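Local coordinates for leucine-rich repeat protein (Bacteroides thetaiotaomicron, PDB 4ECN) that is of unknown function but, as an extracellular leucine-rich repeat protein with two DUF4458 domains, probably takes part in protein binding, at residues Tyr12-Tyr18 / Gly117-Leu123; Ile44-His50 / Tyr85-Tyr91. All coordinates share one frame; numbering follows the deposited sequence.

Interaction 1 (Tyr12-Tyr18 / Gly117-Leu123)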
loop_
_atom_site.group_PDB
_atom_site.type_symbol
_atom_site.label_atom_id
_atom_site.label_comp_id
_atom_site.label_asym_id
_atom_site.label_seq_id
_atom_site.Cartn_x
_atom_site.Cartn_y
_atom_site.Cartn_z
ATOM N N TYR A 12 -4.745 -29.069 48.405
ATOM C CA TYR A 12 -3.411 -28.919 48.991
ATOM C C TYR A 12 -2.378 -28.510 47.958
ATOM O O TYR A 12 -2.518 -28.806 46.774
ATOM C CB TYR A 12 -2.956 -30.213 49.687
ATOM C CG TYR A 12 -3.825 -30.579 50.869
ATOM C CD1 TYR A 12 -3.535 -30.107 52.145
ATOM C CD2 TYR A 12 -4.962 -31.371 50.708
ATOM C CE1 TYR A 12 -4.352 -30.417 53.232
ATOM C CE2 TYR A 12 -5.806 -31.653 51.779
ATOM C CZ TYR A 12 -5.491 -31.181 53.041
ATOM O OH TYR A 12 -6.305 -31.479 54.104
ATOM N N VAL A 13 -1.356 -27.782 48.428
ATOM C CA VAL A 13 -0.227 -27.287 47.637
ATOM C C VAL A 13 1.053 -27.567 48.398
ATOM O O VAL A 13 1.074 -27.540 49.633
ATOM C CB VAL A 13 -0.329 -25.778 47.264
ATOM C CG1 VAL A 13 0.760 -25.366 46.284
ATOM C CG2 VAL A 13 -1.682 -25.453 46.673
ATOM N N GLN A 14 2.108 -27.855 47.644
ATOM C CA GLN A 14 3.454 -28.019 48.142
ATOM C C GLN A 14 4.353 -27.395 47.126
ATOM O O GLN A 14 3.974 -27.303 45.959
ATOM C CB GLN A 14 3.821 -29.472 48.465
ATOM C CG GLN A 14 3.851 -30.453 47.297
ATOM C CD GLN A 14 4.215 -31.842 47.775
ATOM O OE1 GLN A 14 3.938 -32.241 48.921
ATOM N NE2 GLN A 14 4.826 -32.620 46.891
ATOM N N PHE A 15 5.507 -26.896 47.565
ATOM C CA PHE A 15 6.430 -26.226 46.656
ATOM C C PHE A 15 7.736 -27.002 46.560
ATOM O O PHE A 15 8.189 -27.609 47.534
ATOM C CB PHE A 15 6.679 -24.773 47.097
ATOM C CG PHE A 15 5.411 -23.950 47.134
ATOM C CD1 PHE A 15 4.927 -23.336 45.987
ATOM C CD2 PHE A 15 4.683 -23.819 48.309
ATOM C CE1 PHE A 15 3.738 -22.605 46.018
ATOM C CE2 PHE A 15 3.496 -23.091 48.337
ATOM C CZ PHE A 15 3.032 -22.487 47.194
ATOM N N LYS A 16 8.299 -27.012 45.353
ATOM C CA LYS A 16 9.555 -27.668 45.007
ATOM C C LYS A 16 10.497 -26.587 44.448
ATOM O O LYS A 16 10.144 -25.955 43.447
ATOM C CB LYS A 16 9.269 -28.802 43.997
ATOM C CG LYS A 16 9.980 -30.118 44.270
ATOM C CD LYS A 16 9.721 -31.090 43.121
ATOM C CE LYS A 16 10.235 -32.493 43.339
ATOM N NZ LYS A 16 9.937 -33.368 42.171
ATOM N N LEU A 17 11.628 -26.296 45.147
ATOM C CA LEU A 17 12.601 -25.268 44.738
ATOM C C LEU A 17 13.474 -25.778 43.579
ATOM O O LEU A 17 14.067 -26.855 43.673
ATOM C CB LEU A 17 13.483 -24.818 45.922
ATOM C CG LEU A 17 12.846 -23.820 46.911
ATOM C CD1 LEU A 17 13.567 -23.810 48.235
ATOM C CD2 LEU A 17 12.817 -22.406 46.347
ATOM N N TYR A 18 13.510 -25.014 42.479
ATOM C CA TYR A 18 14.254 -25.349 41.270
ATOM C C TYR A 18 15.353 -24.326 40.996
ATOM O O TYR A 18 15.241 -23.164 41.398
ATOM C CB TYR A 18 13.308 -25.445 40.055
ATOM C CG TYR A 18 12.474 -26.710 40.031
ATOM C CD1 TYR A 18 11.335 -26.835 40.821
ATOM C CD2 TYR A 18 12.800 -27.769 39.188
ATOM C CE1 TYR A 18 10.567 -27.999 40.811
ATOM C CE2 TYR A 18 12.026 -28.932 39.151
ATOM C CZ TYR A 18 10.909 -29.045 39.969
ATOM O OH TYR A 18 10.139 -30.189 39.950
ATOM N N GLY A 117 -7.449 -32.323 46.037
ATOM C CA GLY A 117 -6.254 -32.539 45.232
ATOM C C GLY A 117 -4.957 -32.145 45.903
ATOM O O GLY A 117 -4.961 -31.584 46.995
ATOM N N LEU A 118 -3.842 -32.472 45.265
ATOM C CA LEU A 118 -2.519 -32.116 45.741
ATOM C C LEU A 118 -1.728 -31.626 44.574
ATOM O O LEU A 118 -1.384 -32.392 43.671
ATOM C CB LEU A 118 -1.799 -33.254 46.475
ATOM C CG LEU A 118 -0.317 -33.017 46.865
ATOM C CD1 LEU A 118 -0.136 -31.768 47.756
ATOM C CD2 LEU A 118 0.237 -34.225 47.594
ATOM N N LEU A 119 -1.479 -30.323 44.589
ATOM C CA LEU A 119 -0.730 -29.601 43.581
ATOM C C LEU A 119 0.704 -29.434 44.024
ATOM O O LEU A 119 0.956 -29.198 45.196
ATOM C CB LEU A 119 -1.401 -28.230 43.363
ATOM C CG LEU A 119 -0.697 -27.209 42.473
ATOM C CD1 LEU A 119 -0.731 -27.621 41.031
ATOM C CD2 LEU A 119 -1.327 -25.860 42.623
ATOM N N GLU A 120 1.644 -29.566 43.094
ATOM C CA GLU A 120 3.045 -29.309 43.390
ATOM C C GLU A 120 3.492 -28.187 42.503
ATOM O O GLU A 120 3.503 -28.340 41.277
ATOM C CB GLU A 120 3.922 -30.553 43.235
ATOM C CG GLU A 120 5.326 -30.358 43.789
ATOM C CD GLU A 120 6.224 -31.571 43.657
ATOM O OE1 GLU A 120 6.620 -31.904 42.514
ATOM O OE2 GLU A 120 6.553 -32.174 44.705
ATOM N N LYS A 121 3.782 -27.026 43.108
ATOM C CA LYS A 121 4.199 -25.854 42.342
ATOM C C LYS A 121 5.715 -25.773 42.303
ATOM O O LYS A 121 6.409 -25.945 43.308
ATOM C CB LYS A 121 3.592 -24.545 42.893
ATOM C CG LYS A 121 3.831 -23.299 42.022
ATOM C CD LYS A 121 2.963 -23.267 40.752
ATOM C CE LYS A 121 3.341 -22.170 39.793
ATOM N NZ LYS A 121 4.631 -22.458 39.102
ATOM N N ALA A 122 6.212 -25.538 41.107
ATOM C CA ALA A 122 7.619 -25.365 40.841
ATOM C C ALA A 122 7.999 -23.893 41.009
ATOM O O ALA A 122 7.499 -23.016 40.279
ATOM C CB ALA A 122 7.942 -25.855 39.434
ATOM N N LEU A 123 8.848 -23.622 41.998
ATOM C CA LEU A 123 9.363 -22.284 42.195
ATOM C C LEU A 123 10.798 -22.256 41.699
ATOM O O LEU A 123 11.637 -22.975 42.243
ATOM C CB LEU A 123 9.249 -21.824 43.661
ATOM C CG LEU A 123 7.853 -21.486 44.183
ATOM C CD1 LEU A 123 7.911 -21.113 45.646
ATOM C CD2 LEU A 123 7.207 -20.361 43.382
#
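F15 lies against K121 and L123 on the buried face of this parallel strand pair. Its CD1 comes to 3.6 Å from K121 CB and 3.7 Å from L123 CD1, both meeting the ring obliquely. V13 and L119 extend this apolar row side by side, V13 CG2 being 4.1 Å from L119 CD2, and V13 CG1 lies over one face of the F15 ring, near its rim. K121 gives its methylenes to the row, whereas its bent chain carries NZ away to the carbonyl of A122 and to a salt bridge with D108. L111 of strand 110-113 packs over F15, L119 and K121.

The opposite face, with Q14, K16 and the exposed E120, is more polar and open to solvent, although Y18 CE1 rests 3.7 Å from A122 CB there. Q14 holds its CG between backbone N and carbonyl carbon (chi1 64°), and the extended chain brings NE2 to E120 OE2 at 2.8 Å. That oxygen is met on its anti side, 30° out of the carboxylate plane, in a bent bond. K16 lies by the other carboxylate oxygen, its NZ 3.6 Å from E120 OE1, so the salt bridge is long.

Backbone hydrogen bonds run from Y12 N with G117 O, which is weak, to Y18 N with L123 O. The parallel pairing is consistent with the transthyretin-like beta-sandwich expected of a DUF4458 domain.

Interaction 2 (Ile44-His50 / Tyr85-Tyr91); sequences IKVVMTH and YKIVGYY
H50 and Y85 lay their rings one over the other just past the end of strand 43-49, the centroids 4.5 Å apart and the planes 15° from parallel. The rings are offset, and H50 CB also lies over the Y85 face, 4.0 Å from its ring centroid in a CH-pi contact. The polar ends are held by neighbours: H50 ND1 bonds to the T84 carbonyl and Y85 OH to that of L81. Selenomethionine M48 approaches the same ring obliquely, its SE 4.1 Å from Y85 CD2, a Met-aromatic contact.

Backbone hydrogen bonds pair K45 with Y91 in both directions, then V47 N with G89 O. Here the register slips by one residue: V47 O takes its bond from V88 N, at 2.7 Å, and M48 faces I87. This is a beta bulge, with V88 in a helix-like backbone conformation (psi -43°) within the otherwise extended strand 83-93, which has further strands, 99-104 and 110-113, as neighbours in the sheet of this DUF4458 domain. Beyond it K86 O accepts two donors from one residue, T49 N and T49 OG1, the hydroxyl standing between the backbone N and carbonyl carbon of T49. Replacing T49 with a valine would probably leave K86 O with the backbone donor alone from this strand.

Apolar contacts divide between the two faces. On the buried one, V46 CG1 lies 3.7 Å from I87 CG2 and I44 CD1 is the same distance from Y90 CD1. On the other, V47 meets V88 through CG1 and the Y91 ring through CG2, and T49 CG2 touches V88 CG2. The Y91 ring meets W210 as well, at about 45° between planes.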
loop_
_atom_site.group_PDB
_atom_site.type_symbol
_atom_site.label_atom_id
_atom_site.label_comp_id
_atom_site.label_asym_id
_atom_site.label_seq_id
_atom_site.Cartn_x
_atom_site.Cartn_y
_atom_site.Cartn_z
ATOM N N ILE A 44 9.699 -21.032 54.252
ATOM C CA ILE A 44 9.294 -20.234 53.091
ATOM C C ILE A 44 7.953 -19.551 53.408
ATOM O O ILE A 44 7.056 -20.169 53.998
ATOM C CB ILE A 44 9.232 -21.036 51.750
ATOM C CG1 ILE A 44 9.119 -20.086 50.536
ATOM C CG2 ILE A 44 8.129 -22.128 51.753
ATOM C CD1 ILE A 44 9.262 -20.717 49.196
ATOM N N LYS A 45 7.836 -18.274 53.033
ATOM C CA LYS A 45 6.604 -17.512 53.199
ATOM C C LYS A 45 6.177 -17.095 51.805
ATOM O O LYS A 45 6.747 -16.183 51.206
ATOM C CB LYS A 45 6.768 -16.325 54.184
ATOM C CG LYS A 45 5.454 -15.572 54.510
ATOM C CD LYS A 45 5.577 -14.605 55.711
ATOM C CE LYS A 45 6.411 -13.368 55.451
ATOM N NZ LYS A 45 6.823 -12.689 56.712
ATOM N N VAL A 46 5.239 -17.833 51.254
ATOM C CA VAL A 46 4.765 -17.565 49.914
ATOM C C VAL A 46 3.596 -16.563 50.016
ATOM O O VAL A 46 2.580 -16.818 50.678
ATOM C CB VAL A 46 4.394 -18.871 49.160
ATOM C CG1 VAL A 46 3.943 -18.574 47.740
ATOM C CG2 VAL A 46 5.567 -19.850 49.145
ATOM N N VAL A 47 3.783 -15.407 49.377
ATOM C CA VAL A 47 2.802 -14.328 49.314
ATOM C C VAL A 47 1.897 -14.595 48.092
ATOM O O VAL A 47 2.394 -14.748 46.973
ATOM C CB VAL A 47 3.506 -12.939 49.269
ATOM C CG1 VAL A 47 2.503 -11.800 49.101
ATOM C CG2 VAL A 47 4.360 -12.719 50.510
HETATM N N MSE A 48 0.580 -14.674 48.319
HETATM C CA MSE A 48 -0.407 -14.943 47.267
HETATM C C MSE A 48 -1.569 -13.972 47.278
HETATM O O MSE A 48 -1.806 -13.308 48.288
HETATM C CB MSE A 48 -0.991 -16.350 47.429
HETATM C CG MSE A 48 -0.064 -17.475 47.048
HETATM SE SE MSE A 48 -0.727 -19.123 47.837
HETATM C CE MSE A 48 -0.201 -18.784 49.743
ATOM N N THR A 49 -2.344 -13.955 46.176
ATOM C CA THR A 49 -3.558 -13.149 46.026
ATOM C C THR A 49 -4.674 -14.011 45.411
ATOM O O THR A 49 -4.474 -14.619 44.358
ATOM C CB THR A 49 -3.299 -11.882 45.191
ATOM O OG1 THR A 49 -2.739 -12.254 43.934
ATOM C CG2 THR A 49 -2.396 -10.877 45.890
ATOM N N HIS A 50 -5.833 -14.076 46.089
ATOM C CA HIS A 50 -7.016 -14.821 45.639
ATOM C C HIS A 50 -8.239 -13.910 45.741
ATOM O O HIS A 50 -8.807 -13.746 46.833
ATOM C CB HIS A 50 -7.207 -16.135 46.441
ATOM C CG HIS A 50 -8.463 -16.911 46.124
ATOM N ND1 HIS A 50 -8.693 -17.451 44.860
ATOM C CD2 HIS A 50 -9.477 -17.284 46.943
ATOM C CE1 HIS A 50 -9.853 -18.085 44.942
ATOM N NE2 HIS A 50 -10.358 -18.021 46.176
ATOM N N TYR A 85 -5.046 -18.904 42.406
ATOM C CA TYR A 85 -4.191 -18.048 43.229
ATOM C C TYR A 85 -3.032 -17.515 42.405
ATOM O O TYR A 85 -2.510 -18.226 41.533
ATOM C CB TYR A 85 -3.642 -18.829 44.434
ATOM C CG TYR A 85 -4.661 -19.264 45.461
ATOM C CD1 TYR A 85 -5.513 -20.335 45.214
ATOM C CD2 TYR A 85 -4.659 -18.722 46.740
ATOM C CE1 TYR A 85 -6.427 -20.770 46.171
ATOM C CE2 TYR A 85 -5.548 -19.168 47.717
ATOM C CZ TYR A 85 -6.429 -20.198 47.431
ATOM O OH TYR A 85 -7.311 -20.642 48.386
ATOM N N LYS A 86 -2.604 -16.281 42.692
ATOM C CA LYS A 86 -1.460 -15.697 42.011
ATOM C C LYS A 86 -0.385 -15.437 43.050
ATOM O O LYS A 86 -0.651 -14.730 44.021
ATOM C CB LYS A 86 -1.842 -14.419 41.233
ATOM C CG LYS A 86 -0.707 -13.878 40.341
ATOM C CD LYS A 86 -0.882 -12.421 39.875
ATOM C CE LYS A 86 -0.698 -11.396 40.977
ATOM N NZ LYS A 86 -0.833 -10.009 40.465
ATOM N N ILE A 87 0.800 -16.070 42.882
ATOM C CA ILE A 87 1.981 -15.883 43.740
ATOM C C ILE A 87 2.553 -14.499 43.429
ATOM O O ILE A 87 2.753 -14.179 42.246
ATOM C CB ILE A 87 3.051 -17.007 43.555
ATOM C CG1 ILE A 87 2.462 -18.423 43.641
ATOM C CG2 ILE A 87 4.241 -16.826 44.519
ATOM C CD1 ILE A 87 3.380 -19.516 42.979
ATOM N N VAL A 88 2.784 -13.675 44.472
ATOM C CA VAL A 88 3.344 -12.327 44.302
ATOM C C VAL A 88 4.876 -12.429 44.422
ATOM O O VAL A 88 5.616 -11.840 43.625
ATOM C CB VAL A 88 2.747 -11.292 45.293
ATOM C CG1 VAL A 88 3.138 -9.870 44.889
ATOM C CG2 VAL A 88 1.233 -11.409 45.359
ATOM N N GLY A 89 5.309 -13.217 45.405
ATOM C CA GLY A 89 6.707 -13.484 45.703
ATOM C C GLY A 89 6.830 -14.377 46.912
ATOM O O GLY A 89 5.818 -14.784 47.491
ATOM N N TYR A 90 8.070 -14.690 47.298
ATOM C CA TYR A 90 8.329 -15.560 48.436
ATOM C C TYR A 90 9.647 -15.213 49.121
ATOM O O TYR A 90 10.555 -14.660 48.499
ATOM C CB TYR A 90 8.338 -17.045 48.005
ATOM C CG TYR A 90 9.415 -17.426 47.007
ATOM C CD1 TYR A 90 10.683 -17.827 47.433
ATOM C CD2 TYR A 90 9.146 -17.461 45.641
ATOM C CE1 TYR A 90 11.671 -18.191 46.516
ATOM C CE2 TYR A 90 10.129 -17.813 44.718
ATOM C CZ TYR A 90 11.385 -18.188 45.160
ATOM O OH TYR A 90 12.341 -18.551 44.246
ATOM N N TYR A 91 9.751 -15.575 50.407
ATOM C CA TYR A 91 10.955 -15.368 51.204
ATOM C C TYR A 91 11.428 -16.705 51.732
ATOM O O TYR A 91 10.598 -17.507 52.155
ATOM C CB TYR A 91 10.738 -14.367 52.380
ATOM C CG TYR A 91 9.979 -13.085 52.072
ATOM C CD1 TYR A 91 8.590 -13.030 52.184
ATOM C CD2 TYR A 91 10.655 -11.903 51.779
ATOM C CE1 TYR A 91 7.885 -11.848 51.933
ATOM C CE2 TYR A 91 9.960 -10.711 51.536
ATOM C CZ TYR A 91 8.574 -10.688 51.621
ATOM O OH TYR A 91 7.859 -9.538 51.369
#

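From the N terminus, strand 10-18 comes first and waits about a hundred residues for its partner, strand 118-124, whose pairing in interaction 1 closes the outer loop. Inside it, strand 43-49 runs on through strands 54-63 and 73-81 before strand 83-93 returns to close the shorter loop of interaction 2. The two contacts are therefore nested and do not cross. Their centres lie 12 Å apart, and their buried side chains meet: L123 packs against I44 and Y90, K121 against I87, and F15 against V46. The parallel pair of strands 10-18 and 118-124 and the antiparallel pair of 43-49 and 83-93, all of one mixed sheet, thus meet across shared apolar packing.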